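Local coordinates for protein HTP-2 (Caenorhabditis elegans, PDB 4TZM) that binds a closure motif peptide of HTP-3 through its HORMA domain, probably to help assemble the meiotic chromosome axis, at residues E187-P190 against A191-A195. Residues are numbered along the deposited sequence; the frame is centred on the assembly and turned at random.
Sequences EPLP and AEFTA
The connection between helix 164-185 and strand 193-201 of the HORMA domain turns at P190-A191, bringing L189 against F193, the first residue of that strand. L189 CD1 lies 4.2 Å from the centroid of the F193 ring and 14° off its normal, a CH-pi contact over one face, displaced slightly toward the rim. Nearer the backbone, L189 CB rests 4.0 Å from F193 CE2, and the two side chains cross at about a right angle. At the ring's edge, in its plane, P190 O comes 3.2 Å from F193 CD2. F193 CG sits between its own backbone N and carbonyl carbon (chi1 59°), which turns the ring toward L189, with its CD2-CE2 edge alongside P190 O. L189 also touches R57 and I59, while F193-A195 pair antiparallel with the bound peptide, extending the sheet into it. An alanine at F193 removes the ring, and would probably leave a gap beside L189 and P190 O without its edge contact. Since L189 and F193 meet through apolar groups, and P190 O faces the weakly positive ring edge, dispersion and a mild electrostatic term probably favour this meeting next to the peptide-binding strand.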
loop_
_atom_site.group_PDB
_atom_site.type_symbol
_atom_site.label_atom_id
_atom_site.label_comp_id
_atom_site.label_asym_id
_atom_site.label_seq_id
_atom_site.Cartn_x
_atom_site.Cartn_y
_atom_site.Cartn_z
ATOM N N GLU A 187 -13.636 8.009 -13.236
ATOM C CA GLU A 187 -13.439 8.767 -14.464
ATOM C C GLU A 187 -11.941 8.894 -14.724
ATOM O O GLU A 187 -11.140 8.771 -13.794
ATOM C CB GLU A 187 -14.073 10.156 -14.363
ATOM C CG GLU A 187 -15.401 10.317 -15.089
ATOM C CD GLU A 187 -15.790 11.775 -15.248
ATOM O OE1 GLU A 187 -15.055 12.645 -14.732
ATOM O OE2 GLU A 187 -16.823 12.054 -15.893
ATOM N N PRO A 188 -11.552 9.128 -15.989
ATOM C CA PRO A 188 -10.136 9.386 -16.285
ATOM C C PRO A 188 -9.635 10.641 -15.580
ATOM O O PRO A 188 -10.421 11.564 -15.363
ATOM C CB PRO A 188 -10.119 9.578 -17.805
ATOM C CG PRO A 188 -11.368 8.869 -18.301
ATOM C CD PRO A 188 -12.379 9.057 -17.209
ATOM N N LEU A 189 -8.352 10.673 -15.228
ATOM C CA LEU A 189 -7.755 11.862 -14.634
ATOM C C LEU A 189 -7.728 12.998 -15.652
ATOM O O LEU A 189 -7.670 12.751 -16.859
ATOM C CB LEU A 189 -6.340 11.563 -14.125
ATOM C CG LEU A 189 -6.236 10.833 -12.785
ATOM C CD1 LEU A 189 -4.787 10.504 -12.453
ATOM C CD2 LEU A 189 -6.862 11.670 -11.681
ATOM N N PRO A 190 -7.793 14.253 -15.170
ATOM C CA PRO A 190 -7.708 15.422 -16.054
ATOM C C PRO A 190 -6.406 15.455 -16.855
ATOM O O PRO A 190 -5.470 14.714 -16.542
ATOM C CB PRO A 190 -7.777 16.604 -15.080
ATOM C CG PRO A 190 -8.514 16.073 -13.901
ATOM C CD PRO A 190 -8.076 14.640 -13.775
ATOM N N ALA A 191 -6.350 16.309 -17.873
ATOM C CA ALA A 191 -5.197 16.370 -18.767
ATOM C C ALA A 191 -3.947 16.877 -18.057
ATOM O O ALA A 191 -2.827 16.547 -18.446
ATOM C CB ALA A 191 -5.510 17.249 -19.973
ATOM N N GLU A 192 -4.143 17.678 -17.016
ATOM C CA GLU A 192 -3.026 18.228 -16.262
ATOM C C GLU A 192 -3.146 17.909 -14.778
ATOM O O GLU A 192 -4.181 18.168 -14.160
ATOM C CB GLU A 192 -2.936 19.740 -16.466
ATOM C CG GLU A 192 -2.659 20.155 -17.899
ATOM C CD GLU A 192 -2.560 21.658 -18.057
ATOM O OE1 GLU A 192 -3.010 22.381 -17.143
ATOM O OE2 GLU A 192 -2.026 22.116 -19.091
ATOM N N PHE A 193 -2.084 17.343 -14.213
ATOM C CA PHE A 193 -2.060 17.034 -12.790
ATOM C C PHE A 193 -0.643 16.808 -12.272
ATOM O O PHE A 193 0.282 16.560 -13.046
ATOM C CB PHE A 193 -2.927 15.803 -12.486
ATOM C CG PHE A 193 -2.510 14.560 -13.224
ATOM C CD1 PHE A 193 -1.480 13.759 -12.748
ATOM C CD2 PHE A 193 -3.164 14.180 -14.384
ATOM C CE1 PHE A 193 -1.101 12.613 -13.426
ATOM C CE2 PHE A 193 -2.792 13.034 -15.066
ATOM C CZ PHE A 193 -1.760 12.249 -14.588
ATOM N N THR A 194 -0.492 16.903 -10.955
ATOM C CA THR A 194 0.754 16.570 -10.278
ATOM C C THR A 194 0.526 15.390 -9.339
ATOM O O THR A 194 -0.323 15.458 -8.452
ATOM C CB THR A 194 1.304 17.758 -9.470
ATOM O OG1 THR A 194 1.613 18.840 -10.355
ATOM C CG2 THR A 194 2.561 17.355 -8.718
ATOM N N ALA A 195 1.273 14.308 -9.539
ATOM C CA ALA A 195 1.164 13.147 -8.662
ATOM C C ALA A 195 2.284 13.154 -7.627
ATOM O O ALA A 195 3.439 13.416 -7.956
ATOM C CB ALA A 195 1.187 11.858 -9.471
#